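Local coordinates for protein tryptophan--tRNA ligase (Campylobacter jejuni subsp. jejuni, PDB 3TZL) that probably catalyses the ATP-dependent attachment of tryptophan to its cognate tRNA, as a homodimeric class I aminoacyl-tRNA synthetase, at residues E311-Q314 with K315-E318; K304-K307 with I308-K312; K249-Q252 with I253-K257; K266-L269 with N270-N274; T99-G102 with L103-A107. All coordinates share one frame; numbering follows the deposited sequence.

In the fold
All five contacts are local. Interactions 1 and 2 share Glu311 and Lys312 on helix 291-320, their centres about 10 Å apart. Interactions 3 and 4 lie across the chain's centre from them, about 16 Å apart (centres), on successive helices that touch where Arg254 and Leu251 meet Tyr268; the centres of 1 and 3 are about 62 Å apart. Interaction 5, about 26 Å from interaction 1 between centres, reaches the second subunit, as interaction 1 does. None lines a pocket: the side chain of Ala305 is about 13 Å from bound tryptophan, that of Leu104 about 12 Å, and that of Leu269 about 8 Å from the side chain of Met193 in the KMSKS motif.

Interaction 1: residues E311-Q314 with K315-E318; sequences EKMQ and KIYE
Met313, present as selenomethionine, reaches Ile316 and Tyr317 on the following turn with its terminal methyl alone. Its CE lies 3.9 Å from CE1 of Tyr317 and 4.2 Å from CG2 of Ile316. Two successive bends beyond CG (chi2 -46°, chi3 -72°) carry the methyl forward along the helix, so that one flexible chain serves both neighbours. The backbone repeats the pairing: Tyr317 N gives a short bond to Met313 O (2.7 Å), and the same oxygen sits 3.2 Å from CD1 of Tyr317, oblique to the ring. This is the three- and four-residue spacing by which an alpha helix builds a continuous apolar stripe, here near the C-terminal end of helix 291-320. Met313 and Ile316 press that stripe against helix 87-96, while the Tyr317 hydroxyl is hydrogen-bonded to Glu90 of its own chain and to Lys86 of the second subunit. Lys315 behaves differently. Its CB rests 3.3 Å from Lys312 O, its CG 3.8 Å from Glu311 O, and the fully extended chain of this exposed residue then leads away. NZ of Lys315 stays 4.9 Å from NZ of Lys312, whose charge is met by Asp139 and the carbonyl of Ile170.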
loop_
_atom_site.group_PDB
_atom_site.type_symbol
_atom_site.label_atom_id
_atom_site.label_comp_id
_atom_site.label_asym_id
_atom_site.label_seq_id
_atom_site.Cartn_x
_atom_site.Cartn_y
_atom_site.Cartn_z
ATOM N N GLU B 311 -1.988 -15.688 10.197
ATOM C CA GLU B 311 -1.260 -15.942 11.430
ATOM C C GLU B 311 -0.191 -14.857 11.671
ATOM O O GLU B 311 -0.020 -14.383 12.791
ATOM C CB GLU B 311 -0.644 -17.339 11.398
ATOM C CG GLU B 311 -1.686 -18.453 11.469
ATOM C CD GLU B 311 -1.107 -19.846 11.243
ATOM O OE1 GLU B 311 -0.182 -20.009 10.407
ATOM O OE2 GLU B 311 -1.589 -20.789 11.900
ATOM N N LYS B 312 0.508 -14.443 10.616
ATOM C CA LYS B 312 1.529 -13.410 10.766
ATOM C C LYS B 312 0.860 -12.095 11.134
ATOM O O LYS B 312 1.296 -11.409 12.059
ATOM C CB LYS B 312 2.372 -13.248 9.494
ATOM C CG LYS B 312 3.391 -12.103 9.562
ATOM C CD LYS B 312 4.442 -12.403 10.635
ATOM C CE LYS B 312 5.384 -13.517 10.175
ATOM N NZ LYS B 312 6.257 -14.081 11.260
HETATM N N MSE B 313 -0.213 -11.757 10.427
HETATM C CA MSE B 313 -0.925 -10.508 10.712
HETATM C C MSE B 313 -1.505 -10.420 12.127
HETATM O O MSE B 313 -1.570 -9.337 12.682
HETATM C CB MSE B 313 -2.003 -10.201 9.668
HETATM C CG MSE B 313 -1.428 -9.911 8.244
HETATM SE SE MSE B 313 0.120 -8.668 8.169
HETATM C CE MSE B 313 -0.758 -6.970 8.560
ATOM N N GLN B 314 -1.914 -11.540 12.705
ATOM C CA GLN B 314 -2.412 -11.555 14.085
ATOM C C GLN B 314 -1.315 -11.074 15.040
ATOM O O GLN B 314 -1.580 -10.335 15.993
ATOM C CB GLN B 314 -2.882 -12.962 14.486
ATOM C CG GLN B 314 -4.262 -13.332 13.950
ATOM C CD GLN B 314 -4.581 -14.838 14.012
ATOM O OE1 GLN B 314 -3.960 -15.608 14.756
ATOM N NE2 GLN B 314 -5.555 -15.256 13.204
ATOM N N LYS B 315 -0.082 -11.498 14.771
ATOM C CA LYS B 315 1.066 -11.052 15.549
ATOM C C LYS B 315 1.363 -9.580 15.298
ATOM O O LYS B 315 1.611 -8.817 16.237
ATOM C CB LYS B 315 2.297 -11.894 15.212
ATOM C CG LYS B 315 2.173 -13.339 15.656
ATOM C CD LYS B 315 3.423 -14.115 15.265
ATOM C CE LYS B 315 3.356 -15.570 15.712
ATOM N NZ LYS B 315 4.588 -16.305 15.291
ATOM N N ILE B 316 1.351 -9.185 14.030
ATOM C CA ILE B 316 1.599 -7.799 13.675
ATOM C C ILE B 316 0.562 -6.865 14.294
ATOM O O ILE B 316 0.903 -5.785 14.775
ATOM C CB ILE B 316 1.580 -7.601 12.166
ATOM C CG1 ILE B 316 2.678 -8.453 11.510
ATOM C CG2 ILE B 316 1.698 -6.114 11.823
ATOM C CD1 ILE B 316 4.038 -7.986 11.792
ATOM N N TYR B 317 -0.699 -7.289 14.269
ATOM C CA TYR B 317 -1.798 -6.497 14.814
ATOM C C TYR B 317 -1.605 -6.188 16.287
ATOM O O TYR B 317 -1.926 -5.085 16.747
ATOM C CB TYR B 317 -3.131 -7.235 14.669
ATOM C CG TYR B 317 -3.816 -7.037 13.331
ATOM C CD1 TYR B 317 -3.113 -6.572 12.236
ATOM C CD2 TYR B 317 -5.186 -7.295 13.180
ATOM C CE1 TYR B 317 -3.742 -6.380 11.008
ATOM C CE2 TYR B 317 -5.829 -7.106 11.954
ATOM C CZ TYR B 317 -5.093 -6.657 10.870
ATOM O OH TYR B 317 -5.693 -6.469 9.646
ATOM N N GLU B 318 -1.109 -7.168 17.032
ATOM C CA GLU B 318 -0.852 -6.960 18.450
ATOM C C GLU B 318 0.199 -5.860 18.654
ATOM O O GLU B 318 0.113 -5.083 19.616
ATOM C CB GLU B 318 -0.437 -8.258 19.139
ATOM C CG GLU B 318 -0.152 -8.111 20.640
ATOM C CD GLU B 318 -1.420 -7.934 21.504
ATOM O OE1 GLU B 318 -2.519 -7.686 20.952
ATOM O OE2 GLU B 318 -1.320 -8.047 22.746
#

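Interaction 2: residues K304-K307 with I308-K312; sequences KARK and IAQEK
Ala305 and Ala309 are joined by an ordinary helical bond, Ala309 N to Ala305 O at 2.9 Å, and the two steps after it follow suit along helix 291-320. Gln310 N reaches Arg306 O at 2.8 Å; Glu311 N reaches Lys307 O at a longer 3.2 Å. Two kinds of side-chain layer cover this backbone. On the inner face the small Ala305 and Ala309 let the helix come close to the core: Ala305 touches Val78 and Trp80 of strand 78-81, and Ala309 touches Val85 and Glu87. Beside it, Arg306 and Gln310 lie alongside one another and point the same way. Their meeting is of amide with methylene, NE2 of Gln310 coming 3.6 Å from CG of Arg306, and the amide and guanidinium planes are turned 54° apart. With its CG anti to the backbone nitrogen (chi1 173°), Arg306 presents that aliphatic section to Gln310, while its NH1 is hydrogen-bonded to the carbonyl of Asp84. One residue on, CG of Glu311 packs 3.2 Å from Lys307 O. NZ of Lys307 remains 4.4 Å from OE2 of Glu311, beyond a salt bridge; the opposite charges in this exposed pair probably attract only weakly, and the hydrogen bonding between the two segments is carried by the backbone.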
loop_
_atom_site.group_PDB
_atom_site.type_symbol
_atom_site.label_atom_id
_atom_site.label_comp_id
_atom_site.label_asym_id
_atom_site.label_seq_id
_atom_site.Cartn_x
_atom_site.Cartn_y
_atom_site.Cartn_z
ATOM N N LYS B 304 -4.116 -21.677 1.344
ATOM C CA LYS B 304 -2.951 -22.167 2.069
ATOM C C LYS B 304 -2.032 -21.000 2.435
ATOM O O LYS B 304 -1.511 -20.930 3.548
ATOM C CB LYS B 304 -2.211 -23.226 1.247
ATOM C CG LYS B 304 -2.995 -24.542 1.110
ATOM C CD LYS B 304 -2.109 -25.694 0.628
ATOM C CE LYS B 304 -1.764 -25.570 -0.868
ATOM N NZ LYS B 304 -0.870 -26.702 -1.271
ATOM N N ALA B 305 -1.854 -20.074 1.498
ATOM C CA ALA B 305 -0.998 -18.924 1.744
ATOM C C ALA B 305 -1.675 -17.970 2.727
ATOM O O ALA B 305 -1.022 -17.451 3.626
ATOM C CB ALA B 305 -0.668 -18.212 0.445
ATOM N N ARG B 306 -2.982 -17.755 2.555
ATOM C CA ARG B 306 -3.755 -16.839 3.408
ATOM C C ARG B 306 -3.754 -17.264 4.884
ATOM O O ARG B 306 -3.737 -16.425 5.773
ATOM C CB ARG B 306 -5.190 -16.691 2.877
ATOM C CG ARG B 306 -6.157 -15.905 3.742
ATOM C CD ARG B 306 -7.569 -15.864 3.121
ATOM N NE ARG B 306 -7.554 -15.362 1.742
ATOM C CZ ARG B 306 -7.917 -16.086 0.684
ATOM N NH1 ARG B 306 -7.864 -15.569 -0.540
ATOM N NH2 ARG B 306 -8.325 -17.330 0.851
ATOM N N LYS B 307 -3.757 -18.562 5.145
ATOM C CA LYS B 307 -3.762 -19.027 6.529
ATOM C C LYS B 307 -2.473 -18.598 7.192
ATOM O O LYS B 307 -2.460 -18.197 8.344
ATOM C CB LYS B 307 -3.883 -20.544 6.603
ATOM C CG LYS B 307 -3.793 -21.125 8.022
ATOM C CD LYS B 307 -3.900 -22.635 7.935
ATOM C CE LYS B 307 -3.720 -23.330 9.280
ATOM N NZ LYS B 307 -4.902 -23.170 10.160
ATOM N N ILE B 308 -1.387 -18.677 6.439
ATOM C CA ILE B 308 -0.082 -18.304 6.948
ATOM C C ILE B 308 -0.013 -16.797 7.121
ATOM O O ILE B 308 0.470 -16.308 8.148
ATOM C CB ILE B 308 1.017 -18.810 6.013
ATOM C CG1 ILE B 308 1.134 -20.328 6.171
ATOM C CG2 ILE B 308 2.352 -18.152 6.334
ATOM C CD1 ILE B 308 1.966 -20.990 5.101
ATOM N N ALA B 309 -0.515 -16.067 6.128
ATOM C CA ALA B 309 -0.557 -14.607 6.202
ATOM C C ALA B 309 -1.399 -14.120 7.369
ATOM O O ALA B 309 -1.041 -13.140 8.026
ATOM C CB ALA B 309 -1.072 -13.996 4.899
ATOM N N GLN B 310 -2.506 -14.801 7.635
ATOM C CA GLN B 310 -3.391 -14.389 8.726
ATOM C C GLN B 310 -2.715 -14.588 10.060
ATOM O O GLN B 310 -2.872 -13.773 10.957
ATOM C CB GLN B 310 -4.714 -15.160 8.714
ATOM C CG GLN B 310 -5.695 -14.685 7.662
ATOM C CD GLN B 310 -6.920 -15.587 7.568
ATOM O OE1 GLN B 310 -6.953 -16.676 8.151
ATOM N NE2 GLN B 310 -7.933 -15.135 6.834
ATOM N N GLU B 311 -1.988 -15.688 10.197
ATOM C CA GLU B 311 -1.260 -15.942 11.430
ATOM C C GLU B 311 -0.191 -14.857 11.671
ATOM O O GLU B 311 -0.020 -14.383 12.791
ATOM C CB GLU B 311 -0.644 -17.339 11.398
ATOM C CG GLU B 311 -1.686 -18.453 11.469
ATOM C CD GLU B 311 -1.107 -19.846 11.243
ATOM O OE1 GLU B 311 -0.182 -20.009 10.407
ATOM O OE2 GLU B 311 -1.589 -20.789 11.900
ATOM N N LYS B 312 0.508 -14.443 10.616
ATOM C CA LYS B 312 1.529 -13.410 10.766
ATOM C C LYS B 312 0.860 -12.095 11.134
ATOM O O LYS B 312 1.296 -11.409 12.059
ATOM C CB LYS B 312 2.372 -13.248 9.494
ATOM C CG LYS B 312 3.391 -12.103 9.562
ATOM C CD LYS B 312 4.442 -12.403 10.635
ATOM C CE LYS B 312 5.384 -13.517 10.175
ATOM N NZ LYS B 312 6.257 -14.081 11.260
#

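Interaction 3: residues K249-Q252 with I253-K257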
loop_
_atom_site.group_PDB
_atom_site.type_symbol
_atom_site.label_atom_id
_atom_site.label_comp_id
_atom_site.label_asym_id
_atom_site.label_seq_id
_atom_site.Cartn_x
_atom_site.Cartn_y
_atom_site.Cartn_z
ATOM N N LYS B 249 22.673 -39.241 -29.420
ATOM C CA LYS B 249 23.588 -40.122 -30.126
ATOM C C LYS B 249 22.989 -40.587 -31.452
ATOM O O LYS B 249 23.675 -40.603 -32.478
ATOM C CB LYS B 249 23.939 -41.316 -29.243
ATOM C CG LYS B 249 25.042 -42.172 -29.813
ATOM C CD LYS B 249 26.234 -41.308 -30.206
ATOM C CE LYS B 249 27.249 -42.130 -30.975
ATOM N NZ LYS B 249 28.492 -41.365 -31.310
ATOM N N GLU B 250 21.716 -40.970 -31.440
ATOM C CA GLU B 250 21.058 -41.385 -32.677
ATOM C C GLU B 250 20.946 -40.228 -33.675
ATOM O O GLU B 250 21.102 -40.430 -34.879
ATOM C CB GLU B 250 19.694 -42.017 -32.397
ATOM C CG GLU B 250 19.782 -43.399 -31.770
ATOM C CD GLU B 250 18.423 -43.991 -31.435
ATOM O OE1 GLU B 250 17.412 -43.256 -31.521
ATOM O OE2 GLU B 250 18.372 -45.192 -31.080
ATOM N N LEU B 251 20.686 -39.018 -33.182
ATOM C CA LEU B 251 20.694 -37.839 -34.056
ATOM C C LEU B 251 22.097 -37.561 -34.599
ATOM O O LEU B 251 22.283 -37.298 -35.787
ATOM C CB LEU B 251 20.164 -36.602 -33.330
ATOM C CG LEU B 251 20.131 -35.272 -34.099
ATOM C CD1 LEU B 251 19.325 -35.415 -35.373
ATOM C CD2 LEU B 251 19.503 -34.193 -33.253
ATOM N N GLN B 252 23.084 -37.616 -33.718
ATOM C CA GLN B 252 24.466 -37.370 -34.111
ATOM C C GLN B 252 24.936 -38.342 -35.184
ATOM O O GLN B 252 25.730 -37.982 -36.057
ATOM C CB GLN B 252 25.360 -37.451 -32.883
ATOM C CG GLN B 252 26.835 -37.269 -33.151
ATOM C CD GLN B 252 27.642 -37.387 -31.871
ATOM O OE1 GLN B 252 27.091 -37.269 -30.760
ATOM N NE2 GLN B 252 28.946 -37.626 -32.008
ATOM N N ILE B 253 24.434 -39.571 -35.122
ATOM C CA ILE B 253 24.783 -40.575 -36.117
ATOM C C ILE B 253 24.201 -40.129 -37.447
ATOM O O ILE B 253 24.840 -40.270 -38.495
ATOM C CB ILE B 253 24.230 -41.963 -35.734
ATOM C CG1 ILE B 253 25.078 -42.590 -34.623
ATOM C CG2 ILE B 253 24.176 -42.889 -36.933
ATOM C CD1 ILE B 253 24.371 -43.714 -33.876
ATOM N N ARG B 254 22.990 -39.570 -37.393
ATOM C CA ARG B 254 22.311 -39.086 -38.592
ATOM C C ARG B 254 23.071 -37.919 -39.219
ATOM O O ARG B 254 23.183 -37.837 -40.445
ATOM C CB ARG B 254 20.854 -38.719 -38.278
ATOM C CG ARG B 254 19.967 -39.940 -38.064
ATOM C CD ARG B 254 18.644 -39.572 -37.412
ATOM N NE ARG B 254 17.806 -38.749 -38.277
ATOM C CZ ARG B 254 16.660 -38.195 -37.889
ATOM N NH1 ARG B 254 16.210 -38.381 -36.651
ATOM N NH2 ARG B 254 15.962 -37.455 -38.741
ATOM N N TYR B 255 23.605 -37.042 -38.369
ATOM C CA TYR B 255 24.473 -35.943 -38.805
ATOM C C TYR B 255 25.753 -36.431 -39.477
ATOM O O TYR B 255 26.048 -36.052 -40.610
ATOM C CB TYR B 255 24.830 -35.035 -37.625
ATOM C CG TYR B 255 23.873 -33.874 -37.398
ATOM C CD1 TYR B 255 24.316 -32.561 -37.504
ATOM C CD2 TYR B 255 22.531 -34.089 -37.074
ATOM C CE1 TYR B 255 23.471 -31.495 -37.297
ATOM C CE2 TYR B 255 21.659 -33.013 -36.858
ATOM C CZ TYR B 255 22.145 -31.716 -36.976
ATOM O OH TYR B 255 21.328 -30.623 -36.771
ATOM N N GLU B 256 26.506 -37.279 -38.782
ATOM C CA GLU B 256 27.775 -37.789 -39.306
ATOM C C GLU B 256 27.607 -38.678 -40.543
ATOM O O GLU B 256 28.501 -38.754 -41.387
ATOM C CB GLU B 256 28.556 -38.529 -38.210
ATOM C CG GLU B 256 28.958 -37.634 -37.036
ATOM C CD GLU B 256 29.683 -38.387 -35.934
ATOM O OE1 GLU B 256 30.148 -37.734 -34.974
ATOM O OE2 GLU B 256 29.787 -39.626 -36.030
ATOM N N LYS B 257 26.465 -39.349 -40.654
ATOM C CA LYS B 257 26.226 -40.234 -41.788
ATOM C C LYS B 257 26.050 -39.465 -43.101
ATOM O O LYS B 257 26.459 -39.935 -44.161
ATOM C CB LYS B 257 24.996 -41.106 -41.530
ATOM C CG LYS B 257 24.708 -42.108 -42.630
ATOM C CD LYS B 257 23.379 -42.806 -42.406
ATOM C CE LYS B 257 23.087 -43.803 -43.522
ATOM N NZ LYS B 257 21.779 -44.500 -43.323
#
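Leu251 and Tyr255 form the tight half of this pair of turns, lying side by side and pointing the same way. CD1 of the leucine touches CE2 of the tyrosine at 3.7 Å, and Leu251 O stands at the ring's edge, near its plane. Helix 245-257 uses this buried stripe to pack on two others: Leu251 meets Phe265 and Tyr268 of helix 262-276 as well as Phe236 of helix 234-239, and the Tyr255 ring stacks with Phe265. On the adjoining side an i to i+4 side-chain hydrogen bond spans one turn, Gln252 NE2 to Glu256 OE1 at 3.2 Å. The bond is nearly straight (175°) and leaves within the amide plane, but it meets the carboxylate oxygen from above its plane, the two flat groups being turned 74° apart. Looser still is the exposed side, where CE of Lys249 only grazes CG1 of Ile253 at 4.3 Å. NZ of that lysine stops 5.2 Å from OE2 of Glu256, too far for a salt bridge.

Interaction 4: residues K266-L269 with N270-N274; sequences KIYL and NELVN
Lys266 O is held by two nitrogens of one residue, Asn270 N and Asn270 ND2, each at 2.9 Å. They arrive from opposite faces of the carbonyl plane: the backbone donor is tilted 20° from it, whereas the amide comes from well above, 49° out. The asparagine can do this because its CG stands beside its own backbone nitrogen (chi1 -84°), folding ND2 back toward the preceding turn; that second bond also fixes the rotation of the amide. Further along, the usual four-residue bonds of helix 262-276 continue, and the side chains follow the same spacing. CG of Leu272 sits over one face of the Tyr268 ring in a CH-pi contact, 4.2 Å from the centroid and displaced toward the rim. Its CD1 adds a closer touch, 3.6 Å from CE2 of Tyr268. Arg254 of the preceding helix makes a cation-pi contact with the same ring, while OE1 of Glu271 lies at the ring's edge, 4.3 Å from CD1 of Tyr268. On the buried flank Leu269 and Val273 meet through CD1 and CG2 at 4.0 Å. There Leu269 also packs on Ile235, Ile238 and Ala239 of helix 234-239, and Val273 on Leu210 of helix 207-215.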
loop_
_atom_site.group_PDB
_atom_site.type_symbol
_atom_site.label_atom_id
_atom_site.label_comp_id
_atom_site.label_asym_id
_atom_site.label_seq_id
_atom_site.Cartn_x
_atom_site.Cartn_y
_atom_site.Cartn_z
ATOM N N LYS B 266 15.316 -29.817 -39.399
ATOM C CA LYS B 266 14.381 -28.833 -38.862
ATOM C C LYS B 266 12.994 -29.450 -38.746
ATOM O O LYS B 266 12.296 -29.241 -37.749
ATOM C CB LYS B 266 14.335 -27.588 -39.742
ATOM C CG LYS B 266 15.514 -26.678 -39.563
ATOM C CD LYS B 266 15.588 -25.625 -40.659
ATOM C CE LYS B 266 16.335 -24.377 -40.162
ATOM N NZ LYS B 266 16.623 -23.399 -41.264
ATOM N N ILE B 267 12.600 -30.207 -39.769
ATOM C CA ILE B 267 11.329 -30.929 -39.753
ATOM C C ILE B 267 11.267 -31.847 -38.532
ATOM O O ILE B 267 10.262 -31.884 -37.805
ATOM C CB ILE B 267 11.138 -31.759 -41.040
ATOM C CG1 ILE B 267 10.770 -30.840 -42.214
ATOM C CG2 ILE B 267 10.063 -32.818 -40.834
ATOM C CD1 ILE B 267 10.592 -31.557 -43.524
ATOM N N TYR B 268 12.364 -32.571 -38.318
ATOM C CA TYR B 268 12.545 -33.401 -37.139
ATOM C C TYR B 268 12.436 -32.586 -35.848
ATOM O O TYR B 268 11.748 -32.990 -34.920
ATOM C CB TYR B 268 13.900 -34.120 -37.201
ATOM C CG TYR B 268 14.196 -34.968 -35.986
ATOM C CD1 TYR B 268 13.349 -36.002 -35.618
ATOM C CD2 TYR B 268 15.330 -34.741 -35.209
ATOM C CE1 TYR B 268 13.610 -36.782 -34.500
ATOM C CE2 TYR B 268 15.602 -35.521 -34.095
ATOM C CZ TYR B 268 14.736 -36.541 -33.746
ATOM O OH TYR B 268 14.988 -37.322 -32.639
ATOM N N LEU B 269 13.098 -31.431 -35.795
ATOM C CA LEU B 269 13.057 -30.595 -34.597
ATOM C C LEU B 269 11.632 -30.205 -34.250
ATOM O O LEU B 269 11.241 -30.247 -33.081
ATOM C CB LEU B 269 13.942 -29.351 -34.741
ATOM C CG LEU B 269 14.011 -28.461 -33.487
ATOM C CD1 LEU B 269 14.346 -29.289 -32.253
ATOM C CD2 LEU B 269 15.028 -27.342 -33.653
ATOM N N ASN B 270 10.852 -29.833 -35.264
ATOM C CA ASN B 270 9.421 -29.572 -35.074
ATOM C C ASN B 270 8.693 -30.715 -34.373
ATOM O O ASN B 270 7.959 -30.489 -33.408
ATOM C CB ASN B 270 8.729 -29.282 -36.406
ATOM C CG ASN B 270 8.864 -27.846 -36.822
ATOM O OD1 ASN B 270 8.036 -27.010 -36.469
ATOM N ND2 ASN B 270 9.914 -27.544 -37.576
ATOM N N GLU B 271 8.904 -31.935 -34.858
ATOM C CA GLU B 271 8.312 -33.121 -34.243
ATOM C C GLU B 271 8.703 -33.274 -32.777
ATOM O O GLU B 271 7.855 -33.586 -31.941
ATOM C CB GLU B 271 8.716 -34.389 -34.995
ATOM C CG GLU B 271 8.265 -34.430 -36.436
ATOM C CD GLU B 271 8.673 -35.724 -37.140
ATOM O OE1 GLU B 271 9.198 -36.646 -36.471
ATOM O OE2 GLU B 271 8.469 -35.815 -38.367
ATOM N N LEU B 272 9.985 -33.079 -32.478
ATOM C CA LEU B 272 10.479 -33.142 -31.100
ATOM C C LEU B 272 9.794 -32.122 -30.197
ATOM O O LEU B 272 9.299 -32.466 -29.125
ATOM C CB LEU B 272 11.985 -32.894 -31.055
ATOM C CG LEU B 272 12.859 -34.091 -31.402
ATOM C CD1 LEU B 272 14.331 -33.716 -31.273
ATOM C CD2 LEU B 272 12.492 -35.267 -30.493
ATOM N N VAL B 273 9.781 -30.863 -30.628
ATOM C CA VAL B 273 9.197 -29.810 -29.809
ATOM C C VAL B 273 7.685 -30.004 -29.626
ATOM O O VAL B 273 7.175 -29.897 -28.514
ATOM C CB VAL B 273 9.536 -28.403 -30.349
ATOM C CG1 VAL B 273 8.816 -27.306 -29.540
ATOM C CG2 VAL B 273 11.061 -28.184 -30.320
ATOM N N ASN B 274 6.974 -30.320 -30.706
ATOM C CA ASN B 274 5.535 -30.512 -30.612
ATOM C C ASN B 274 5.130 -31.663 -29.705
ATOM O O ASN B 274 4.110 -31.587 -29.016
ATOM C CB ASN B 274 4.903 -30.684 -32.000
ATOM C CG ASN B 274 4.706 -29.357 -32.716
ATOM O OD1 ASN B 274 4.355 -28.356 -32.089
ATOM N ND2 ASN B 274 4.943 -29.339 -34.033
#

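Interaction 5: residues T99-G102 with L103-A107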
loop_
_atom_site.group_PDB
_atom_site.type_symbol
_atom_site.label_atom_id
_atom_site.label_comp_id
_atom_site.label_asym_id
_atom_site.label_seq_id
_atom_site.Cartn_x
_atom_site.Cartn_y
_atom_site.Cartn_z
ATOM N N THR B 99 10.943 1.727 6.856
ATOM C CA THR B 99 11.831 1.805 5.704
ATOM C C THR B 99 12.412 3.218 5.569
ATOM O O THR B 99 11.682 4.144 5.244
ATOM C CB THR B 99 11.062 1.436 4.414
ATOM O OG1 THR B 99 10.485 0.133 4.560
ATOM C CG2 THR B 99 12.001 1.449 3.183
ATOM N N PRO B 100 13.717 3.393 5.830
ATOM C CA PRO B 100 14.285 4.731 5.599
ATOM C C PRO B 100 14.330 5.039 4.106
ATOM O O PRO B 100 14.616 4.143 3.311
ATOM C CB PRO B 100 15.730 4.626 6.141
ATOM C CG PRO B 100 15.804 3.283 6.875
ATOM C CD PRO B 100 14.739 2.410 6.245
HETATM N N MSE B 101 14.071 6.293 3.750
HETATM C CA MSE B 101 14.082 6.747 2.363
HETATM C C MSE B 101 15.343 6.371 1.581
HETATM O O MSE B 101 15.244 5.944 0.432
HETATM C CB MSE B 101 13.867 8.264 2.301
HETATM C CG MSE B 101 12.426 8.679 2.528
HETATM SE SE MSE B 101 11.172 8.019 1.154
HETATM C CE MSE B 101 11.592 9.340 -0.211
ATOM N N GLY B 102 16.517 6.536 2.197
ATOM C CA GLY B 102 17.783 6.271 1.528
ATOM C C GLY B 102 17.899 4.865 0.961
ATOM O O GLY B 102 18.544 4.633 -0.066
ATOM N N LEU B 103 17.273 3.908 1.634
ATOM C CA LEU B 103 17.260 2.538 1.134
ATOM C C LEU B 103 16.612 2.456 -0.257
ATOM O O LEU B 103 17.058 1.695 -1.116
ATOM C CB LEU B 103 16.498 1.643 2.111
ATOM C CG LEU B 103 17.184 0.440 2.754
ATOM C CD1 LEU B 103 18.463 0.836 3.470
ATOM C CD2 LEU B 103 16.208 -0.236 3.715
ATOM N N LEU B 104 15.554 3.235 -0.471
ATOM C CA LEU B 104 14.778 3.138 -1.707
ATOM C C LEU B 104 15.369 4.045 -2.768
ATOM O O LEU B 104 15.290 3.738 -3.952
ATOM C CB LEU B 104 13.292 3.483 -1.470
ATOM C CG LEU B 104 12.506 2.579 -0.511
ATOM C CD1 LEU B 104 11.116 3.135 -0.255
ATOM C CD2 LEU B 104 12.421 1.141 -1.034
ATOM N N GLU B 105 15.954 5.163 -2.334
ATOM C CA GLU B 105 16.630 6.080 -3.247
ATOM C C GLU B 105 17.857 5.429 -3.868
ATOM O O GLU B 105 18.275 5.802 -4.965
ATOM C CB GLU B 105 17.029 7.380 -2.535
ATOM C CG GLU B 105 15.845 8.276 -2.202
ATOM C CD GLU B 105 16.180 9.376 -1.207
ATOM O OE1 GLU B 105 17.347 9.467 -0.769
ATOM O OE2 GLU B 105 15.267 10.154 -0.856
ATOM N N ARG B 106 18.437 4.453 -3.174
ATOM C CA ARG B 106 19.624 3.781 -3.688
ATOM C C ARG B 106 19.306 2.538 -4.522
ATOM O O ARG B 106 20.195 1.970 -5.152
ATOM C CB ARG B 106 20.589 3.429 -2.548
ATOM C CG ARG B 106 21.291 4.637 -1.964
ATOM C CD ARG B 106 22.205 4.260 -0.821
ATOM N NE ARG B 106 21.957 5.127 0.322
ATOM C CZ ARG B 106 21.480 4.708 1.485
ATOM N NH1 ARG B 106 21.221 3.422 1.675
ATOM N NH2 ARG B 106 21.281 5.575 2.465
ATOM N N ALA B 107 18.049 2.111 -4.518
ATOM C CA ALA B 107 17.641 0.955 -5.313
ATOM C C ALA B 107 17.944 1.228 -6.786
ATOM O O ALA B 107 17.562 2.268 -7.331
ATOM C CB ALA B 107 16.155 0.671 -5.114
#
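Arg106 folds back on Gly102 with the help of two torsions: chi1 of -72° sets its CG beside the backbone nitrogen, and an unusual chi3 of -131° helps to return the guanidinium toward the glycine carbonyl. One face of that group meets Gly102 O, which stands 3.2 Å from its plane, over its centre, where no guanidinium N-H is aligned for a hydrogen bond. With no side chain at Gly102, NH2 of Arg106 can settle 3.7 Å from the glycine CA. The same oxygen does accept the Arg106 backbone N, at 3.1 Å. One residue earlier Met101 O takes two donors, Glu105 N at 3.0 Å, close to the line of the C=O bond, and Leu104 N at 2.9 Å from above the carbonyl plane. This i+3/i+4 sharing joins 3-10-like and alpha-helical bonding in the short helix 101-105, which stands between helices 87-96 and 108-115. On one apolar side, CG2 of Thr99, in the loop before the helix, meets CG of Leu104 at 3.9 Å with the two chains crossing at about a right angle. His122 of the second subunit packs on both residues, so this turn belongs to the dimer interface. A cationic plane resting on a carbonyl oxygen that already accepts a backbone N-H should be mildly favourable electrostatically, even without a directed bond from the guanidinium.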